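3-oxo-tetronate kinase (Salmonella typhimurium, PDB 3DQQ) probably catalyses the ATP-dependent phosphorylation of 3-oxo-tetronate to 3-oxo-tetronate 4-phosphate, as a member of the four-carbon acid sugar kinase family. Local coordinates at residues S259-T264 and S403-D408; V268-Q273 and G407-F412; V255-C260 and S314-T319; A337-F342 and G362-V367; S307-M312 and F411-Q416. All blocks are in the same frame, centred on the assembly; numbering follows the deposited sequence.

Contact 1 of 5, residues S259-T264 and S403-D408; sequences SCSQMT and SGNFGD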
# COMPACT_ATOMS: atom_id res chain seq x y z
N SER A 259 -2.24 -6.87 10.53
CA SER A 259 -1.44 -6.25 9.49
C SER A 259 -1.64 -6.85 8.09
O SER A 259 -1.84 -8.06 7.89
CB SER A 259 0.06 -6.32 9.88
OG SER A 259 1.00 -5.85 8.90
N CYS A 260 -1.53 -5.94 7.13
CA CYS A 260 -1.70 -6.21 5.72
C CYS A 260 -0.40 -6.36 4.96
O CYS A 260 -0.46 -6.55 3.77
CB CYS A 260 -2.52 -5.06 5.02
SG CYS A 260 -2.15 -3.21 5.43
N SER A 261 0.72 -6.32 5.65
CA SER A 261 2.02 -6.10 5.07
C SER A 261 2.68 -7.33 4.44
O SER A 261 2.28 -8.45 4.70
CB SER A 261 2.94 -5.55 6.16
OG SER A 261 3.33 -6.55 7.08
N GLN A 262 3.72 -7.11 3.64
CA GLN A 262 4.46 -8.20 3.01
C GLN A 262 5.02 -9.15 4.04
O GLN A 262 4.92 -10.36 3.89
CB GLN A 262 5.58 -7.68 2.07
CG GLN A 262 5.00 -7.53 0.58
CD GLN A 262 6.00 -6.98 -0.54
OE1 GLN A 262 6.99 -6.26 -0.25
NE2 GLN A 262 5.71 -7.34 -1.84
N MET A 263 5.60 -8.60 5.09
CA MET A 263 6.25 -9.46 6.06
C MET A 263 5.22 -10.13 6.94
O MET A 263 5.36 -11.31 7.25
CB MET A 263 7.28 -8.71 6.88
CG MET A 263 8.03 -9.63 7.85
SD MET A 263 9.12 -10.86 7.08
CE MET A 263 8.48 -12.35 7.71
N THR A 264 4.17 -9.42 7.33
CA THR A 264 3.14 -10.08 8.11
C THR A 264 2.57 -11.24 7.28
O THR A 264 2.31 -12.33 7.81
CB THR A 264 2.02 -9.13 8.53
OG1 THR A 264 2.56 -7.92 9.04
CG2 THR A 264 1.19 -9.75 9.59
N SER A 403 4.82 -4.27 14.60
CA SER A 403 4.34 -3.33 13.58
C SER A 403 4.73 -3.76 12.12
O SER A 403 5.89 -4.14 11.86
CB SER A 403 4.98 -1.95 13.89
OG SER A 403 4.04 -0.92 13.73
N GLY A 404 3.76 -3.69 11.19
CA GLY A 404 4.04 -3.71 9.74
C GLY A 404 5.07 -4.72 9.26
O GLY A 404 4.76 -5.89 9.19
N ASN A 405 6.29 -4.26 8.95
CA ASN A 405 7.38 -5.12 8.40
C ASN A 405 8.57 -5.44 9.34
O ASN A 405 9.58 -5.97 8.88
CB ASN A 405 7.92 -4.56 7.06
CG ASN A 405 6.89 -4.71 5.87
OD1 ASN A 405 6.39 -5.82 5.53
ND2 ASN A 405 6.63 -3.58 5.21
N PHE A 406 8.42 -5.17 10.64
CA PHE A 406 9.34 -5.76 11.64
C PHE A 406 9.22 -7.28 11.76
O PHE A 406 8.17 -7.87 11.58
CB PHE A 406 9.07 -5.21 13.04
CG PHE A 406 9.38 -3.78 13.20
CD1 PHE A 406 10.57 -3.38 13.77
CD2 PHE A 406 8.48 -2.79 12.77
CE1 PHE A 406 10.87 -2.04 13.93
CE2 PHE A 406 8.78 -1.43 12.90
CZ PHE A 406 9.98 -1.06 13.49
N GLY A 407 10.33 -7.88 12.14
CA GLY A 407 10.42 -9.30 12.34
C GLY A 407 10.90 -10.01 11.09
O GLY A 407 11.04 -9.42 10.01
N ASP A 408 11.13 -11.29 11.28
CA ASP A 408 11.49 -12.27 10.28
C ASP A 408 10.31 -13.26 10.08
O ASP A 408 9.30 -13.21 10.78
CB ASP A 408 12.69 -13.04 10.81
CG ASP A 408 12.44 -13.68 12.25
OD1 ASP A 408 11.88 -13.02 13.22
OD2 ASP A 408 12.83 -14.88 12.39
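The carbonyl of Gly-404 is gripped off its lone pairs: Ser-261 OG donates to Gly-404 O over 2.6 Å from 62° above the carbonyl plane. Gly-404 occupies the second position of a type II' beta turn, Ser-403 to Phe-406, closed by Phe-406 N to Ser-403 O at 3.0 Å; it has a positive phi (43°), and its oxygen faces the start of helix 262-271. Ser-261 is the N-cap of this helix. Its hydroxyl sits between its own N and carbonyl carbon, where it also accepts from Thr-264 N at 3.0 Å. Behind it, Ser-259 OG and Thr-264 OG1 share a hydrogen bond of 2.6 Å, and Ser-259 OG accepts from Ser-261 N in an ST turn. Lys-402 NZ ties Gly-404 O to Thr-264 OG1. By similarity, Ser-259 and Gly-404 bind ATP, so the cap and the turn probably shape one rim of the nucleotide site. Met-263, with CG anti to its backbone N, runs past the turn to Gly-407 and Asp-408, SD lying 3.8 Å from Gly-407 O. Asn-405 joins two subunits: ND2 donates to Tyr-329 O of the second subunit, while OD1 takes Met-263 N at 2.9 Å, nearly along the C=O axis (169°).

Contact 2 of 5, residues V268-Q273 and G407-F412; sequences VAFYRQ and GDESFF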
# COMPACT_ATOMS: atom_id res chain seq x y z
N VAL A 268 2.33 -15.08 8.55
CA VAL A 268 1.06 -15.80 8.69
C VAL A 268 1.11 -17.07 7.85
O VAL A 268 0.73 -18.15 8.32
CB VAL A 268 -0.16 -14.93 8.29
CG1 VAL A 268 -1.41 -15.75 8.15
CG2 VAL A 268 -0.36 -13.84 9.32
N ALA A 269 1.60 -16.94 6.62
CA ALA A 269 1.72 -18.09 5.70
C ALA A 269 2.59 -19.19 6.35
O ALA A 269 2.25 -20.37 6.30
CB ALA A 269 2.28 -17.66 4.39
N PHE A 270 3.67 -18.79 7.02
CA PHE A 270 4.59 -19.72 7.67
C PHE A 270 3.96 -20.37 8.89
O PHE A 270 3.77 -21.58 8.93
CB PHE A 270 5.88 -18.99 8.06
CG PHE A 270 6.88 -19.84 8.80
CD1 PHE A 270 7.73 -20.70 8.11
CD2 PHE A 270 6.99 -19.75 10.19
CE1 PHE A 270 8.66 -21.48 8.79
CE2 PHE A 270 7.93 -20.53 10.90
CZ PHE A 270 8.76 -21.40 10.19
N TYR A 271 3.60 -19.53 9.86
CA TYR A 271 3.02 -20.00 11.11
C TYR A 271 1.81 -20.92 10.96
O TYR A 271 1.61 -21.81 11.79
CB TYR A 271 2.60 -18.82 11.97
CG TYR A 271 2.26 -19.18 13.39
CD1 TYR A 271 0.97 -19.06 13.87
CD2 TYR A 271 3.25 -19.65 14.26
CE1 TYR A 271 0.66 -19.39 15.19
CE2 TYR A 271 2.96 -19.98 15.57
CZ TYR A 271 1.65 -19.86 16.03
OH TYR A 271 1.36 -20.19 17.34
N ARG A 272 1.00 -20.71 9.92
CA ARG A 272 -0.29 -21.43 9.82
C ARG A 272 -0.12 -22.94 9.51
O ARG A 272 -1.03 -23.73 9.71
CB ARG A 272 -1.22 -20.74 8.82
CG ARG A 272 -1.23 -21.36 7.48
CD ARG A 272 -1.68 -20.45 6.34
NE ARG A 272 -2.74 -19.46 6.58
CZ ARG A 272 -4.01 -19.73 6.82
NH1 ARG A 272 -4.43 -20.98 6.94
NH2 ARG A 272 -4.86 -18.74 6.99
N GLN A 273 1.06 -23.29 9.01
CA GLN A 273 1.48 -24.68 8.85
C GLN A 273 1.86 -25.36 10.15
O GLN A 273 2.00 -26.57 10.17
CB GLN A 273 2.68 -24.72 7.92
CG GLN A 273 2.25 -24.35 6.54
CD GLN A 273 3.38 -24.04 5.63
OE1 GLN A 273 3.67 -22.88 5.38
NE2 GLN A 273 4.03 -25.08 5.10
N GLY A 407 10.33 -7.88 12.14
CA GLY A 407 10.42 -9.30 12.34
C GLY A 407 10.90 -10.01 11.09
O GLY A 407 11.04 -9.42 10.01
N ASP A 408 11.13 -11.29 11.28
CA ASP A 408 11.49 -12.27 10.28
C ASP A 408 10.31 -13.26 10.08
O ASP A 408 9.30 -13.21 10.78
CB ASP A 408 12.69 -13.04 10.81
CG ASP A 408 12.44 -13.68 12.25
OD1 ASP A 408 11.88 -13.02 13.22
OD2 ASP A 408 12.83 -14.88 12.39
N GLU A 409 10.48 -14.18 9.14
CA GLU A 409 9.46 -15.16 8.78
C GLU A 409 8.88 -15.95 9.95
O GLU A 409 7.66 -16.16 10.05
CB GLU A 409 10.07 -16.14 7.78
CG GLU A 409 9.07 -16.87 6.87
CD GLU A 409 9.76 -17.88 5.93
OE1 GLU A 409 10.80 -18.49 6.33
OE2 GLU A 409 9.26 -18.07 4.79
N SER A 410 9.76 -16.37 10.85
CA SER A 410 9.35 -17.25 11.93
C SER A 410 9.01 -16.53 13.24
O SER A 410 8.91 -17.16 14.29
CB SER A 410 10.45 -18.28 12.17
OG SER A 410 11.62 -17.63 12.61
N PHE A 411 8.81 -15.22 13.17
CA PHE A 411 8.54 -14.43 14.36
C PHE A 411 7.56 -15.06 15.35
O PHE A 411 7.86 -15.16 16.55
CB PHE A 411 7.99 -13.08 13.95
CG PHE A 411 7.62 -12.19 15.11
CD1 PHE A 411 8.59 -11.54 15.84
CD2 PHE A 411 6.29 -11.96 15.44
CE1 PHE A 411 8.24 -10.71 16.88
CE2 PHE A 411 5.96 -11.15 16.46
CZ PHE A 411 6.94 -10.53 17.20
N PHE A 412 6.40 -15.48 14.86
CA PHE A 412 5.35 -16.00 15.72
C PHE A 412 5.77 -17.29 16.42
O PHE A 412 5.24 -17.61 17.51
CB PHE A 412 4.06 -16.28 14.94
CG PHE A 412 3.43 -15.08 14.33
CD1 PHE A 412 3.36 -13.88 14.98
CD2 PHE A 412 2.83 -15.17 13.10
CE1 PHE A 412 2.75 -12.79 14.41
CE2 PHE A 412 2.20 -14.05 12.52
CZ PHE A 412 2.17 -12.88 13.18
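Tyr-271 and Phe-412 meet at about a right angle, and the Phe-412 side chain uses two of its parts at once. Its CB lies over one face of the tyrosine ring, 3.9 Å from the Tyr-271 ring centroid, a CH-pi contact displaced toward the rim. Its ring turns an edge to the same face in a T-shaped pair, with 5.7 Å between the Tyr-271 and Phe-412 ring centroids and 73° between planes. Phe-412 CE2 reaches Val-268 CG2 at 4.1 Å, the two side chains running alongside one another. Phe-270 lies against Glu-409 and Ser-410, just before helix 411-417. Its CE2 meets Ser-410 CB at 3.6 Å, and its CB lies 4.0 Å from Glu-409 CG; the carboxylate plane is 17° from parallel to the ring, although the two side chains cross at about a right angle. Both aromatic residues of helix 262-271 have CG anti to the backbone N (Tyr-271 chi1 -167°), which throws their rings across to the second segment.

A type I turn, Asp-408 to Phe-411, sets the approach, with Phe-411 N bonded to Asp-408 O at 3.2 Å. Ser-410, at the N-cap position, makes no cap: its OG donates to Asp-408 OD2 at 3.0 Å, and that carboxylate also holds Arg-414 in a salt bridge. Val-255 and Met-312 of strands 253-257 and 312-314 touch both Tyr-271 and Phe-412. Since no hydrogen bond passes between 268-273 and 407-412, helix 262-271 is joined to the turn and first residues of helix 411-417 by aromatic and aliphatic contact, while Tyr-271 OH hydrogen-bonds outside the pair, to Ala-310 O.

Contact 3 of 5, residues V255-C260 and S314-T319; sequences VLSGSC and SATAST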
# COMPACT_ATOMS: atom_id res chain seq x y z
N VAL A 255 -1.93 -15.82 18.82
CA VAL A 255 -1.46 -14.84 17.82
C VAL A 255 -2.69 -14.14 17.24
O VAL A 255 -3.62 -14.80 16.76
CB VAL A 255 -0.67 -15.51 16.68
CG1 VAL A 255 -0.23 -14.46 15.66
CG2 VAL A 255 0.51 -16.26 17.25
N LEU A 256 -2.69 -12.81 17.29
CA LEU A 256 -3.73 -12.01 16.68
C LEU A 256 -3.08 -11.16 15.58
O LEU A 256 -2.32 -10.24 15.86
CB LEU A 256 -4.41 -11.09 17.72
CG LEU A 256 -5.18 -11.72 18.88
CD1 LEU A 256 -5.78 -10.63 19.78
CD2 LEU A 256 -6.25 -12.69 18.42
N SER A 257 -3.37 -11.49 14.33
CA SER A 257 -2.76 -10.79 13.21
C SER A 257 -3.75 -9.90 12.45
O SER A 257 -4.72 -10.41 11.89
CB SER A 257 -2.16 -11.81 12.26
OG SER A 257 -1.29 -11.18 11.38
N GLY A 258 -3.48 -8.59 12.45
CA GLY A 258 -4.28 -7.58 11.71
C GLY A 258 -3.57 -6.87 10.55
O GLY A 258 -4.23 -6.35 9.68
N SER A 259 -2.24 -6.87 10.53
CA SER A 259 -1.44 -6.25 9.49
C SER A 259 -1.64 -6.85 8.09
O SER A 259 -1.84 -8.06 7.89
CB SER A 259 0.06 -6.32 9.88
OG SER A 259 1.00 -5.85 8.90
N CYS A 260 -1.53 -5.94 7.13
CA CYS A 260 -1.70 -6.21 5.72
C CYS A 260 -0.40 -6.36 4.96
O CYS A 260 -0.46 -6.55 3.77
CB CYS A 260 -2.52 -5.06 5.02
SG CYS A 260 -2.15 -3.21 5.43
N SER A 314 -6.15 -14.60 12.13
CA SER A 314 -5.54 -13.75 11.15
C SER A 314 -6.59 -13.06 10.33
O SER A 314 -7.55 -13.68 9.93
CB SER A 314 -4.67 -14.58 10.23
OG SER A 314 -4.29 -13.82 9.09
N ALA A 315 -6.36 -11.78 10.06
CA ALA A 315 -7.22 -10.98 9.23
C ALA A 315 -6.47 -10.61 7.96
O ALA A 315 -6.90 -9.77 7.18
CB ALA A 315 -7.63 -9.75 9.97
N THR A 316 -5.35 -11.27 7.70
CA THR A 316 -4.50 -10.84 6.60
C THR A 316 -5.03 -11.31 5.22
O THR A 316 -4.78 -10.65 4.21
CB THR A 316 -2.95 -11.10 6.89
OG1 THR A 316 -2.55 -12.33 6.32
CG2 THR A 316 -2.58 -11.02 8.43
N ALA A 317 -5.83 -12.37 5.20
CA ALA A 317 -6.61 -12.81 3.99
C ALA A 317 -7.65 -11.79 3.57
O ALA A 317 -7.82 -11.49 2.36
CB ALA A 317 -7.31 -14.13 4.25
N SER A 318 -8.38 -11.29 4.58
CA SER A 318 -9.39 -10.20 4.41
C SER A 318 -8.74 -8.87 3.94
O SER A 318 -9.30 -8.15 3.10
CB SER A 318 -10.15 -9.98 5.75
OG SER A 318 -9.63 -8.88 6.51
N THR A 319 -7.57 -8.56 4.51
CA THR A 319 -6.64 -7.50 4.07
C THR A 319 -6.28 -7.54 2.56
O THR A 319 -5.87 -6.54 1.97
CB THR A 319 -5.35 -7.56 4.95
OG1 THR A 319 -5.33 -6.43 5.82
CG2 THR A 319 -4.04 -7.64 4.11
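Ala-315 O is held by two donors: Thr-319 N reaches it at 3.0 Å, and Ser-318 OG at 2.9 Å lies in the carbonyl plane on a lone pair. These bonds curl 315-319 back on itself directly after strand 312-314. The same residue's N-H makes the hydrogen bond that crosses the contact, Ala-315 N to Ser-257 O, 2.8 Å long and nearly along the C=O axis (163°). Ser-257 O is also approached by Ser-314 CA at 3.5 Å in a CA-H...O contact. Together they mark the last parallel bridge, Ser-257 with Ser-314, before both strands give way to loops. Ser-314 OG fastens its own exit by accepting from Thr-316 N at 3.1 Å, an ST turn. Thr-316 CG2, anti to its carbonyl carbon, lies between Ser-257 OG and Ser-259 O, where strand passes into loop. Farther out Thr-319 lies against Cys-260, and its OG1 bonds to Thr-332 O. The loop 258-260 at these strand ends carries Ser-259, which by similarity binds ATP.

Strand 253-257 runs between 312-314 and 356-360 in a parallel arrangement. On one face Ser-257 and Ser-314, joined by Thr-316, pack against Val-268 of helix 262-271; on the other, Leu-256 meets Phe-342 of helix 336-351, which also lies against Ala-315 together with Val-338.

Contact 4 of 5, residues A337-F342 and G362-V367; sequences AVEALF and GETSGV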
# COMPACT_ATOMS: atom_id res chain seq x y z
N ALA A 337 -14.17 -2.55 10.95
CA ALA A 337 -15.01 -3.64 11.46
C ALA A 337 -14.19 -4.81 11.99
O ALA A 337 -14.49 -5.39 13.02
CB ALA A 337 -15.99 -4.11 10.41
N VAL A 338 -13.14 -5.16 11.27
CA VAL A 338 -12.18 -6.13 11.76
C VAL A 338 -11.48 -5.63 13.04
O VAL A 338 -11.40 -6.37 14.01
CB VAL A 338 -11.16 -6.50 10.67
CG1 VAL A 338 -10.01 -7.30 11.25
CG2 VAL A 338 -11.84 -7.29 9.58
N GLU A 339 -11.01 -4.39 13.09
CA GLU A 339 -10.44 -3.92 14.36
C GLU A 339 -11.47 -3.97 15.50
O GLU A 339 -11.16 -4.38 16.58
CB GLU A 339 -9.84 -2.51 14.25
CG GLU A 339 -8.62 -2.39 13.26
CD GLU A 339 -7.55 -3.51 13.42
OE1 GLU A 339 -6.76 -3.50 14.38
OE2 GLU A 339 -7.46 -4.43 12.58
N ALA A 340 -12.70 -3.59 15.26
CA ALA A 340 -13.72 -3.71 16.27
C ALA A 340 -13.85 -5.16 16.74
O ALA A 340 -14.09 -5.41 17.93
CB ALA A 340 -15.06 -3.20 15.75
N LEU A 341 -13.70 -6.12 15.83
CA LEU A 341 -13.81 -7.52 16.22
C LEU A 341 -12.65 -7.88 17.15
O LEU A 341 -12.89 -8.43 18.23
CB LEU A 341 -13.82 -8.48 15.03
CG LEU A 341 -13.72 -9.96 15.43
CD1 LEU A 341 -15.10 -10.58 15.69
CD2 LEU A 341 -12.94 -10.72 14.41
N PHE A 342 -11.42 -7.57 16.72
CA PHE A 342 -10.24 -7.86 17.53
C PHE A 342 -10.34 -7.28 18.94
O PHE A 342 -9.88 -7.86 19.94
CB PHE A 342 -8.98 -7.33 16.86
CG PHE A 342 -8.39 -8.28 15.86
CD1 PHE A 342 -8.03 -9.55 16.23
CD2 PHE A 342 -8.19 -7.90 14.56
CE1 PHE A 342 -7.48 -10.44 15.31
CE2 PHE A 342 -7.63 -8.80 13.63
CZ PHE A 342 -7.28 -10.07 14.02
N GLY A 362 0.21 -2.30 13.85
CA GLY A 362 0.17 -1.15 14.75
C GLY A 362 -1.23 -0.77 15.22
O GLY A 362 -1.43 -0.50 16.42
N GLU A 363 -2.22 -0.72 14.32
CA GLU A 363 -3.57 -0.44 14.77
C GLU A 363 -4.05 -1.57 15.68
O GLU A 363 -4.57 -1.33 16.75
CB GLU A 363 -4.55 -0.21 13.62
CG GLU A 363 -4.49 1.23 13.01
CD GLU A 363 -4.70 2.40 14.04
OE1 GLU A 363 -3.88 3.40 14.04
OE2 GLU A 363 -5.69 2.31 14.84
N THR A 364 -3.82 -2.81 15.25
CA THR A 364 -4.28 -3.94 15.99
C THR A 364 -3.67 -3.98 17.38
O THR A 364 -4.39 -4.25 18.38
CB THR A 364 -4.02 -5.23 15.22
OG1 THR A 364 -4.43 -5.04 13.87
CG2 THR A 364 -4.80 -6.42 15.83
N SER A 365 -2.37 -3.68 17.47
CA SER A 365 -1.70 -3.58 18.77
C SER A 365 -2.36 -2.54 19.63
O SER A 365 -2.61 -2.74 20.81
CB SER A 365 -0.21 -3.26 18.62
OG SER A 365 0.46 -4.26 17.84
N GLY A 366 -2.69 -1.41 19.03
CA GLY A 366 -3.41 -0.39 19.73
C GLY A 366 -4.73 -0.86 20.28
O GLY A 366 -5.02 -0.65 21.47
N VAL A 367 -5.54 -1.51 19.45
CA VAL A 367 -6.87 -1.86 19.89
C VAL A 367 -6.82 -2.98 20.92
O VAL A 367 -7.66 -2.99 21.83
CB VAL A 367 -7.88 -2.22 18.73
CG1 VAL A 367 -7.66 -1.40 17.48
CG2 VAL A 367 -7.89 -3.69 18.46
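The tight part of this helix pair centres on Thr-364, whose two branches do different work, with Glu-339, Phe-342 and Val-367 around it. In Thr-364, chi1 of -46° sets OG1 beside the backbone N and CG2 anti to it, so one branch faces a carboxylate and the other a ring. Thr-364 OG1 donates to Glu-339 OE1 at 2.8 Å, entering on the syn lone pair, the side of the second carboxylate oxygen. Glu-339 bends at chi2 (-46°), which brings its carboxylate to Thr-364. Thr-364 CG2 lies over one face of Phe-342, 4.2 Å from the Phe-342 ring centroid, a CH-pi contact offset toward the rim. One turn on, Val-367 wedges in: CG2 reaches Phe-342 CB at 4.1 Å, and CG1 comes 4.1 Å from Glu-339 CB.

The helices run in roughly the same direction, crossing at -38° with their segment axes 9.5 Å apart at closest approach. Helix 362-371 follows strand 356-360, and its first turn carries Gly-362, Glu-363 and Thr-364, which with Gly-361 bind ATP by similarity, so this turn probably lines the ATP site. The buried carboxylate of Glu-339 faces the first turn of helix 362-371, whose N-terminal end may help to stabilise it as an anion.

Toward solvent the fit loosens. Glu-363 is exposed: its CB is directed at the other helix and lies 4.0 Å from Glu-339 OE1, but its chain then bends away. The two like charges stay separate, with Glu-363 OE2 5.9 Å from Glu-339 OE1.

Contact 5 of 5, residues S307-M312 and F411-Q416; sequences SELAPM and FFIRAQ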
# COMPACT_ATOMS: atom_id res chain seq x y z
N SER A 307 -2.99 -27.59 21.31
CA SER A 307 -1.87 -27.74 20.40
C SER A 307 -0.71 -27.22 21.19
O SER A 307 -0.90 -26.56 22.21
CB SER A 307 -2.06 -26.90 19.14
OG SER A 307 -2.37 -25.56 19.49
N GLU A 308 0.49 -27.54 20.74
CA GLU A 308 1.67 -27.02 21.41
C GLU A 308 1.70 -25.48 21.23
O GLU A 308 1.56 -24.74 22.21
CB GLU A 308 2.93 -27.72 20.86
CG GLU A 308 4.29 -27.12 21.31
CD GLU A 308 5.47 -27.53 20.36
OE1 GLU A 308 5.56 -28.77 20.03
OE2 GLU A 308 6.28 -26.60 19.95
N LEU A 309 1.83 -25.02 19.98
CA LEU A 309 1.92 -23.59 19.70
C LEU A 309 0.56 -22.89 19.77
O LEU A 309 -0.48 -23.53 19.64
CB LEU A 309 2.53 -23.40 18.33
CG LEU A 309 3.97 -23.83 18.15
CD1 LEU A 309 4.27 -23.89 16.67
CD2 LEU A 309 4.94 -22.87 18.83
N ALA A 310 0.59 -21.57 19.92
CA ALA A 310 -0.61 -20.73 20.06
C ALA A 310 -1.45 -20.68 18.78
O ALA A 310 -0.92 -20.46 17.68
CB ALA A 310 -0.23 -19.29 20.48
N PRO A 311 -2.78 -20.83 18.91
CA PRO A 311 -3.69 -20.61 17.82
C PRO A 311 -3.59 -19.21 17.26
O PRO A 311 -3.29 -18.29 17.99
CB PRO A 311 -5.05 -20.77 18.48
CG PRO A 311 -4.81 -21.61 19.65
CD PRO A 311 -3.48 -21.20 20.14
N MET A 312 -3.83 -19.07 15.97
CA MET A 312 -3.78 -17.77 15.29
C MET A 312 -5.16 -17.35 14.79
O MET A 312 -5.93 -18.15 14.27
CB MET A 312 -2.82 -17.82 14.13
CG MET A 312 -2.73 -16.52 13.38
SD MET A 312 -1.46 -16.59 12.12
CE MET A 312 -0.24 -15.69 12.97
N PHE A 411 8.81 -15.22 13.17
CA PHE A 411 8.54 -14.43 14.36
C PHE A 411 7.56 -15.06 15.35
O PHE A 411 7.86 -15.16 16.55
CB PHE A 411 7.99 -13.08 13.95
CG PHE A 411 7.62 -12.19 15.11
CD1 PHE A 411 8.59 -11.54 15.84
CD2 PHE A 411 6.29 -11.96 15.44
CE1 PHE A 411 8.24 -10.71 16.88
CE2 PHE A 411 5.96 -11.15 16.46
CZ PHE A 411 6.94 -10.53 17.20
N PHE A 412 6.40 -15.48 14.86
CA PHE A 412 5.35 -16.00 15.72
C PHE A 412 5.77 -17.29 16.42
O PHE A 412 5.24 -17.61 17.51
CB PHE A 412 4.06 -16.28 14.94
CG PHE A 412 3.43 -15.08 14.33
CD1 PHE A 412 3.36 -13.88 14.98
CD2 PHE A 412 2.83 -15.17 13.10
CE1 PHE A 412 2.75 -12.79 14.41
CE2 PHE A 412 2.20 -14.05 12.52
CZ PHE A 412 2.17 -12.88 13.18
N ILE A 413 6.66 -18.06 15.79
CA ILE A 413 7.24 -19.21 16.48
C ILE A 413 8.29 -18.75 17.49
O ILE A 413 8.25 -19.17 18.65
CB ILE A 413 7.86 -20.25 15.54
CG1 ILE A 413 6.80 -20.93 14.71
CG2 ILE A 413 8.52 -21.33 16.32
CD1 ILE A 413 7.29 -22.15 14.01
N ARG A 414 9.21 -17.89 17.08
CA ARG A 414 10.32 -17.54 17.96
C ARG A 414 9.80 -16.92 19.22
O ARG A 414 10.24 -17.28 20.30
CB ARG A 414 11.35 -16.65 17.27
CG ARG A 414 11.98 -17.40 16.06
CD ARG A 414 13.28 -16.79 15.49
NE ARG A 414 13.16 -15.33 15.36
CZ ARG A 414 13.57 -14.45 16.28
NH1 ARG A 414 14.15 -14.84 17.42
NH2 ARG A 414 13.40 -13.16 16.03
N ALA A 415 8.82 -16.03 19.07
CA ALA A 415 8.15 -15.39 20.20
C ALA A 415 7.81 -16.38 21.31
O ALA A 415 7.79 -16.03 22.47
CB ALA A 415 6.89 -14.72 19.71
N GLN A 416 7.53 -17.62 20.93
CA GLN A 416 7.10 -18.63 21.86
C GLN A 416 8.23 -19.56 22.26
O GLN A 416 8.40 -19.87 23.42
CB GLN A 416 5.98 -19.45 21.22
CG GLN A 416 4.62 -18.79 21.24
CD GLN A 416 3.58 -19.55 20.44
OE1 GLN A 416 3.50 -19.43 19.22
NE2 GLN A 416 2.76 -20.31 21.12
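With CG anti to its carbonyl carbon (chi1 -79°) and the chain extended beyond CG, Gln-416 reaches straight from helix 411-417 to the backbone of Leu-309 and Ala-310. Met-312 answers from the other side: CG anti to the backbone N (179°), then a bend at chi3 (-102°), carries the thioether toward the ring of Phe-412. The amide of Gln-416 lies against the methyl of Ala-310, with Ala-310 CB 3.8 Å from Gln-416 CD. Leu-309 crosses this amide obliquely, and its CD1 meets Ile-413 CG1 at 4.4 Å, one turn earlier on the helix. Ser-307 OG donates to Leu-309 O at 2.8 Å, nearly along the C=O axis, which fixes the loop just before the contact. Met-312 SD stands 5.2 Å from the Phe-412 ring centroid in an oblique position. Ala-253, Val-255 and Ile-358, on strands 253-257 and 356-360, also pack around it. All six touching residues are buried, so the loop into strand 312-314 and the C-terminal helix of the nucleotide-binding domain share a buried, mainly apolar interface that also takes in the Gln-416 amide and includes a Met-aromatic contact between Met-312 and Phe-412.

All five contacts belong to the nucleotide-binding half of the chain. Contacts 3, 4 and 5 are buried, whereas 1 and 2 are partly buried, and contact 1 alone reaches the second subunit. Contacts 1 and 2 follow helix 262-271 from its capped start to its aromatic end, their centres about 10 Å apart. Contacts 2 and 5 share Phe-411 and Phe-412, and both use the start of helix 411-417. Direct hydrogen bonds cross contacts 1, 3 and 4, which carry the residues assigned to ATP by similarity: hydroxyl and amide to carbonyl, backbone to backbone, and hydroxyl to carboxylate. Contacts 2 and 5 rely mainly on rings, sulfur and aliphatic groups. Val-255 links contact 3 to contact 5.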